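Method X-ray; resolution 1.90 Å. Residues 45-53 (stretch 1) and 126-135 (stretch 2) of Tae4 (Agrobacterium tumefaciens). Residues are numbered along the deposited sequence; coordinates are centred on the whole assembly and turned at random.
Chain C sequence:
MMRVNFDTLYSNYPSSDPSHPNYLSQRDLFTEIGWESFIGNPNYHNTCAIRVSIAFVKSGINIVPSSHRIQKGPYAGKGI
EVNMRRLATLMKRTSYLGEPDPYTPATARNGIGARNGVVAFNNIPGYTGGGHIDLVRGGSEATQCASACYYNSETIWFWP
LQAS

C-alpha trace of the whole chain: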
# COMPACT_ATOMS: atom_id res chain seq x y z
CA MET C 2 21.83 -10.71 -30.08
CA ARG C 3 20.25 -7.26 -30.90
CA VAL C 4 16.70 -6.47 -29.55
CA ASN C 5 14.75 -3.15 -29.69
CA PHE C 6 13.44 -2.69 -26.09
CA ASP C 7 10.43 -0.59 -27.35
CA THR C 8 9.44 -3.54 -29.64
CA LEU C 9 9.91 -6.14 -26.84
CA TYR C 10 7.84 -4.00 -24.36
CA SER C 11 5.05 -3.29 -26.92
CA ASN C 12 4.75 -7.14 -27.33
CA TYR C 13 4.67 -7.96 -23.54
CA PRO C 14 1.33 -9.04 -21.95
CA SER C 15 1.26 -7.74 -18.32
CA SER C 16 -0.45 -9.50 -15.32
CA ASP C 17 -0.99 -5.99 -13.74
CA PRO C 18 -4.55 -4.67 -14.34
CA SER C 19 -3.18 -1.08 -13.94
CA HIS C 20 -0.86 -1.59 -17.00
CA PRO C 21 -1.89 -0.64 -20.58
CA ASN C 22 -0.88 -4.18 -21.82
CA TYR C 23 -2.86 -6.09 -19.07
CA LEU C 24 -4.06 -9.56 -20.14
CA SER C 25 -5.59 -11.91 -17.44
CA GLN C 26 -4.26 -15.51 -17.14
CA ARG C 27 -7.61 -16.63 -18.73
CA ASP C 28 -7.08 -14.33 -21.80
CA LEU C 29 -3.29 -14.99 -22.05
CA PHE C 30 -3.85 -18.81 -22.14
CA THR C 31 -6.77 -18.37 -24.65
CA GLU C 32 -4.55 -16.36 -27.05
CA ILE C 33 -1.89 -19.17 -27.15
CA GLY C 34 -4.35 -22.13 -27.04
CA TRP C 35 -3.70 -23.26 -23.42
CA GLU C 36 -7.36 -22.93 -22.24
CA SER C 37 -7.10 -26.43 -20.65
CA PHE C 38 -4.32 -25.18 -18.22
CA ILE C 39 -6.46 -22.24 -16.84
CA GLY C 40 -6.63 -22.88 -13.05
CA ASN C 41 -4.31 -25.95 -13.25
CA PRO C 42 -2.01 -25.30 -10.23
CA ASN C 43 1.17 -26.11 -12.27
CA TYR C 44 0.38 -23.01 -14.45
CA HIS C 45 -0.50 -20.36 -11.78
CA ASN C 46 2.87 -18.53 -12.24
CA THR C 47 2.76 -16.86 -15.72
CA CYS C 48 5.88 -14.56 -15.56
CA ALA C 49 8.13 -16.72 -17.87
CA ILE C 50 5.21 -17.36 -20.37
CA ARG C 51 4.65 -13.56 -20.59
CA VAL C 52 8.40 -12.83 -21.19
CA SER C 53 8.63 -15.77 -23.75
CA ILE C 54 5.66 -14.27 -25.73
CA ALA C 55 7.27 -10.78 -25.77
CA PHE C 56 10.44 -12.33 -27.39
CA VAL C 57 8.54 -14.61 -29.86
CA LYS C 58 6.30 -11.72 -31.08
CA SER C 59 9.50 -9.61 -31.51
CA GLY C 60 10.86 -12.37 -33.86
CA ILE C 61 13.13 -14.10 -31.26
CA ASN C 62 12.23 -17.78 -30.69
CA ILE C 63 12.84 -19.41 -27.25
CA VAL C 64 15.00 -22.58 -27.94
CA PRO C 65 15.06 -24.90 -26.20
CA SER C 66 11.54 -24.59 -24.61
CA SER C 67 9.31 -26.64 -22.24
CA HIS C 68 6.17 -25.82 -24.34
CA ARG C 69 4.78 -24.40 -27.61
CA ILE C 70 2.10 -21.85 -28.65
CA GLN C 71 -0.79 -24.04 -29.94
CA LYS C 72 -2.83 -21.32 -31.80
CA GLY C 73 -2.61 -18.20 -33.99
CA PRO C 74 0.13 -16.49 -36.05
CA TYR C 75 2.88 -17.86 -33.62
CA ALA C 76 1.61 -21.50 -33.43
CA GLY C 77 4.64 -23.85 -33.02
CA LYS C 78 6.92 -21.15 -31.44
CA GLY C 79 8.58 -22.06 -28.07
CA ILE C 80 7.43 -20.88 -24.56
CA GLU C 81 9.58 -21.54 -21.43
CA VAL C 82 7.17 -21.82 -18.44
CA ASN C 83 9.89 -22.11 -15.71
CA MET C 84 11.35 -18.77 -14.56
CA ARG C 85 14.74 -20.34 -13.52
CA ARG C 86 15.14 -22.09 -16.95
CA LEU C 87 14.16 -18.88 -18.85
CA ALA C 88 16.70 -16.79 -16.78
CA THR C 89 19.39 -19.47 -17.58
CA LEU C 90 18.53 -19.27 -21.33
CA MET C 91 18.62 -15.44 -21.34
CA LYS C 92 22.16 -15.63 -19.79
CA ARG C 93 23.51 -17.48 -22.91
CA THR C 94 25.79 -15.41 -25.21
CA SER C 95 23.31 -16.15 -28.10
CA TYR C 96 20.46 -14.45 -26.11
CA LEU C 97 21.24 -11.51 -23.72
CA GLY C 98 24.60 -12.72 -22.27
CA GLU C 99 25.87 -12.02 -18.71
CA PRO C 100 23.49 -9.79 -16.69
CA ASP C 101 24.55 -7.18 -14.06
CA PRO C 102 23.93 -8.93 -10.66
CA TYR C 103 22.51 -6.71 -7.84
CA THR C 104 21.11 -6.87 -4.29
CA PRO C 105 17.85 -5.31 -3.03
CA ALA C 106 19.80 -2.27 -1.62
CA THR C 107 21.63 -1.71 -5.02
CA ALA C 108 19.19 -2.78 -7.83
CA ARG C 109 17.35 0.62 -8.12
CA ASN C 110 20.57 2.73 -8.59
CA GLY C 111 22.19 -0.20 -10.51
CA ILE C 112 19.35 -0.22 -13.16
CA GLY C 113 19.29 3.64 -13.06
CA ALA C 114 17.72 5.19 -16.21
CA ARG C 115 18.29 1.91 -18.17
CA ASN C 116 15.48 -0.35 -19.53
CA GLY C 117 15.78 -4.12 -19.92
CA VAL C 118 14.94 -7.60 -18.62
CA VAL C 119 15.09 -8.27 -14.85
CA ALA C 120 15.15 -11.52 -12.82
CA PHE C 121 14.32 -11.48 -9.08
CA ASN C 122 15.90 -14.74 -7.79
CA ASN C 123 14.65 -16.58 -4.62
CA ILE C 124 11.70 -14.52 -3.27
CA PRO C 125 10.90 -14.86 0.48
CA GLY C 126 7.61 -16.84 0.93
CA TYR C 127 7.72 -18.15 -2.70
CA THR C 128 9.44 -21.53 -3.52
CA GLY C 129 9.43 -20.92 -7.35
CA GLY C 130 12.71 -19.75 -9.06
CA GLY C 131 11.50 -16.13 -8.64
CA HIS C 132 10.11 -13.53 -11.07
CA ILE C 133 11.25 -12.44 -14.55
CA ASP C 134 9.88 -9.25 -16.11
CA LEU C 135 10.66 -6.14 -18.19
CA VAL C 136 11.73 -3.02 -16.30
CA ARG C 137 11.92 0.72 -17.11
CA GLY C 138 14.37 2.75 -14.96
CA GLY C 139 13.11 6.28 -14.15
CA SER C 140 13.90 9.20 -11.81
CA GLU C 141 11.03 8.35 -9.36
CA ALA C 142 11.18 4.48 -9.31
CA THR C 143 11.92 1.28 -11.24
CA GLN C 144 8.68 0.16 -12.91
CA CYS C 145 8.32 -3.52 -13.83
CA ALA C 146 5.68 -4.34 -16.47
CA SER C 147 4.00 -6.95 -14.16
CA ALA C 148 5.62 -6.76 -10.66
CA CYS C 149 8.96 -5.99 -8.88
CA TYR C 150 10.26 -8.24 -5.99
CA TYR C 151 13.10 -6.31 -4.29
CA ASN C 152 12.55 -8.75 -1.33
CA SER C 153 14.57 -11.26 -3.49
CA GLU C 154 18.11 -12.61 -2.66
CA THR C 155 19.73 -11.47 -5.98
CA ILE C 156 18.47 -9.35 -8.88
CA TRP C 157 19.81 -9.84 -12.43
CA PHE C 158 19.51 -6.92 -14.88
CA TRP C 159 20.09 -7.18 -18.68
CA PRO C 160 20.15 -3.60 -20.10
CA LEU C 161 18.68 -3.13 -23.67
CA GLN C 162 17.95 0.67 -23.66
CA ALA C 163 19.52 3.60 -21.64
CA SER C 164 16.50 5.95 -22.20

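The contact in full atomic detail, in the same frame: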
# COMPACT_ATOMS: atom_id res chain seq x y z
N HIS C 45 -0.10 -21.61 -12.49
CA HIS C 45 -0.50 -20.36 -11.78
C HIS C 45 0.49 -19.23 -12.09
O HIS C 45 0.03 -18.06 -12.18
CB HIS C 45 -0.62 -20.61 -10.27
CG HIS C 45 -1.95 -21.18 -9.89
ND1 HIS C 45 -2.10 -22.06 -8.85
CD2 HIS C 45 -3.19 -20.99 -10.41
CE1 HIS C 45 -3.37 -22.39 -8.74
NE2 HIS C 45 -4.06 -21.75 -9.69
N ASN C 46 1.78 -19.54 -12.16
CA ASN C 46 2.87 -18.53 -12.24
C ASN C 46 3.18 -18.30 -13.72
O ASN C 46 3.73 -19.19 -14.37
CB ASN C 46 4.06 -18.92 -11.37
CG ASN C 46 3.64 -19.09 -9.93
OD1 ASN C 46 3.93 -20.12 -9.32
ND2 ASN C 46 2.88 -18.14 -9.41
N THR C 47 2.79 -17.14 -14.25
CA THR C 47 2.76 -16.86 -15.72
C THR C 47 3.96 -16.02 -16.15
O THR C 47 4.04 -15.74 -17.36
CB THR C 47 1.43 -16.18 -16.07
OG1 THR C 47 1.40 -14.93 -15.37
CG2 THR C 47 0.23 -17.02 -15.68
N CYS C 48 4.88 -15.63 -15.25
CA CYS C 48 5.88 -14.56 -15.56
C CYS C 48 6.75 -14.99 -16.75
O CYS C 48 6.98 -14.14 -17.64
CB CYS C 48 6.74 -14.19 -14.36
SG CYS C 48 7.87 -15.48 -13.75
N ALA C 49 7.20 -16.25 -16.81
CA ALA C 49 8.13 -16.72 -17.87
C ALA C 49 7.38 -16.93 -19.21
O ALA C 49 7.99 -16.67 -20.28
CB ALA C 49 8.85 -17.99 -17.44
N ILE C 50 6.12 -17.34 -19.18
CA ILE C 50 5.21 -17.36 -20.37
C ILE C 50 5.11 -15.95 -20.97
O ILE C 50 5.27 -15.77 -22.20
CB ILE C 50 3.81 -17.89 -19.98
CG1 ILE C 50 3.89 -19.31 -19.44
CG2 ILE C 50 2.85 -17.79 -21.15
CD1 ILE C 50 2.64 -19.75 -18.70
N ARG C 51 4.88 -14.95 -20.12
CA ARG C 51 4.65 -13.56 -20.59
C ARG C 51 5.95 -13.04 -21.23
O ARG C 51 5.89 -12.44 -22.32
CB ARG C 51 4.13 -12.69 -19.44
CG ARG C 51 2.77 -13.13 -18.95
CD ARG C 51 2.30 -12.41 -17.70
NE ARG C 51 0.99 -12.86 -17.27
CZ ARG C 51 -0.16 -12.38 -17.74
NH1 ARG C 51 -0.15 -11.45 -18.68
NH2 ARG C 51 -1.30 -12.81 -17.24
N VAL C 52 7.11 -13.29 -20.61
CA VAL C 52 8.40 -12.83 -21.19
C VAL C 52 8.71 -13.62 -22.48
O VAL C 52 9.14 -12.97 -23.48
CB VAL C 52 9.55 -12.86 -20.18
CG1 VAL C 52 10.89 -12.59 -20.88
CG2 VAL C 52 9.33 -11.85 -19.06
N SER C 53 8.47 -14.93 -22.51
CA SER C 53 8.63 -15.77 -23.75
C SER C 53 7.84 -15.16 -24.90
O SER C 53 8.41 -14.93 -25.98
CB SER C 53 8.20 -17.19 -23.52
OG SER C 53 8.96 -17.84 -22.54
N GLY C 126 9.02 -16.40 0.84
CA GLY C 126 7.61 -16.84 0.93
C GLY C 126 7.16 -17.46 -0.39
O GLY C 126 6.00 -17.88 -0.51
N TYR C 127 8.05 -17.55 -1.37
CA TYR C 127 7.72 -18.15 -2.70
C TYR C 127 8.84 -19.11 -3.10
O TYR C 127 10.00 -18.69 -3.18
CB TYR C 127 7.40 -17.04 -3.70
CG TYR C 127 7.16 -17.55 -5.10
CD1 TYR C 127 6.26 -18.58 -5.34
CD2 TYR C 127 7.81 -16.99 -6.18
CE1 TYR C 127 6.06 -19.06 -6.63
CE2 TYR C 127 7.59 -17.44 -7.47
CZ TYR C 127 6.72 -18.49 -7.70
OH TYR C 127 6.56 -18.95 -8.98
N THR C 128 8.50 -20.39 -3.29
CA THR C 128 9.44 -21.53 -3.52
C THR C 128 9.83 -21.67 -5.01
O THR C 128 10.85 -22.36 -5.28
CB THR C 128 8.85 -22.85 -2.97
OG1 THR C 128 7.67 -23.19 -3.70
CG2 THR C 128 8.46 -22.79 -1.50
N GLY C 129 9.05 -21.08 -5.93
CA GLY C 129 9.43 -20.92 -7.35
C GLY C 129 10.82 -20.30 -7.50
O GLY C 129 11.32 -19.72 -6.50
N GLY C 130 11.41 -20.37 -8.70
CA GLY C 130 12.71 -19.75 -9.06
C GLY C 130 12.74 -18.26 -8.75
O GLY C 130 13.82 -17.71 -8.45
N GLY C 131 11.58 -17.59 -8.75
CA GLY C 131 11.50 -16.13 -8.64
C GLY C 131 10.68 -15.56 -9.78
O GLY C 131 9.74 -16.23 -10.24
N HIS C 132 10.96 -14.32 -10.15
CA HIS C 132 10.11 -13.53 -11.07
C HIS C 132 11.00 -12.96 -12.16
O HIS C 132 12.07 -12.41 -11.84
CB HIS C 132 9.37 -12.43 -10.30
CG HIS C 132 8.48 -11.59 -11.16
ND1 HIS C 132 7.34 -12.10 -11.72
CD2 HIS C 132 8.57 -10.30 -11.55
CE1 HIS C 132 6.75 -11.16 -12.45
NE2 HIS C 132 7.48 -10.03 -12.34
N ILE C 133 10.56 -13.09 -13.40
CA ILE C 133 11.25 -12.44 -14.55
C ILE C 133 10.27 -11.50 -15.24
O ILE C 133 9.04 -11.81 -15.27
CB ILE C 133 11.84 -13.52 -15.47
CG1 ILE C 133 12.81 -12.88 -16.46
CG2 ILE C 133 10.75 -14.36 -16.13
CD1 ILE C 133 13.68 -13.89 -17.17
N ASP C 134 10.76 -10.36 -15.71
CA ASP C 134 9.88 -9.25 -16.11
C ASP C 134 10.70 -8.30 -16.96
O ASP C 134 11.91 -8.52 -17.12
CB ASP C 134 9.30 -8.55 -14.86
CG ASP C 134 7.94 -7.90 -15.06
OD1 ASP C 134 7.63 -7.49 -16.19
OD2 ASP C 134 7.16 -7.89 -14.10
N LEU C 135 10.03 -7.29 -17.51
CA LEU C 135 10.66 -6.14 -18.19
C LEU C 135 10.60 -4.95 -17.25
O LEU C 135 9.61 -4.77 -16.54
CB LEU C 135 9.92 -5.79 -19.49
CG LEU C 135 9.78 -6.94 -20.50
CD1 LEU C 135 9.19 -6.44 -21.79
CD2 LEU C 135 11.09 -7.67 -20.74
O HOH W 1 6.70 -11.50 -16.62

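The start of a helix packs here against a strand more than 80 residues further along the chain. The helix, which begins at Cys48 and runs on past Ser53, and the strand run in roughly the same direction, with 25° between their axes. The axes approach to 7.4 Å. Together the two stretches bury 357 Å², most of it through Cys48, Val52 and Ile133.

His45 does not touch stretch 2. Asn46 is the first residue that does. Its side chain points toward stretch 2, and its amide end meets the edge of the Tyr127 ring. Asn46 OD1 lies 2.9 Å from Tyr127 OH. The amide is probably turned over in the model, so its polar role is left open. Gly129 lies beside this tyrosine: a CB there would come to 2.3 Å from Tyr127 OH.

Thr47 is out of reach of stretch 2. Its OG1 accepts a hydrogen bond from Arg51 NE at 2.8 Å, joining the residue before the helix to its first turn.

Cys48 is the centre of the contact. Its side chain takes the p rotamer and points toward the strand. The backbone N of Ile133 donates a weak hydrogen bond to Cys48 SG, 3.6 Å long and nearly straight at 168°. Cys48 SG also lies 3.9 Å from Ile133 CG2. Cys48 CB lies 3.4 Å from His132 ND1 and 3.4 Å from Ile133 O. A small side chain suits this close approach, in which the CA atoms of Cys48 and Ile133 are 5.9 Å apart. The sulfur sits obliquely to the His132 ring, 4.8 Å from its centroid. On the strand, His132 NE2 donates to Asp134 OD2 at 2.8 Å, which helps fix the imidazole. A water links the two backbones as well, donating to Cys48 O at 2.8 Å and to Ile133 O at 2.7 Å.

Ala49 points sideways. Its methyl leaves room for Ile133, whose CG2 comes to 3.9 Å from Ala49 CA.

Ile50 makes no contact. Arg51 points toward the strand at its CB, but its side chain stays out of contact and reaches back to Thr47.

Val52 follows Cys48 by one turn, and its N donates to Cys48 O at 3.1 Å. It therefore faces the strand too. Its CG2 packs 4.1 Å from Ile133 CG2 and 3.9 Å from Asp134 N. Ile133 CG2 thus touches Cys48, Ala49 and Val52, and its branched apolar side chain suits this buried site.

Ser53 is out of reach of stretch 2. Its OG donates to Ala49 O at 2.7 Å, and the hydroxyl is also bonded elsewhere in the structure.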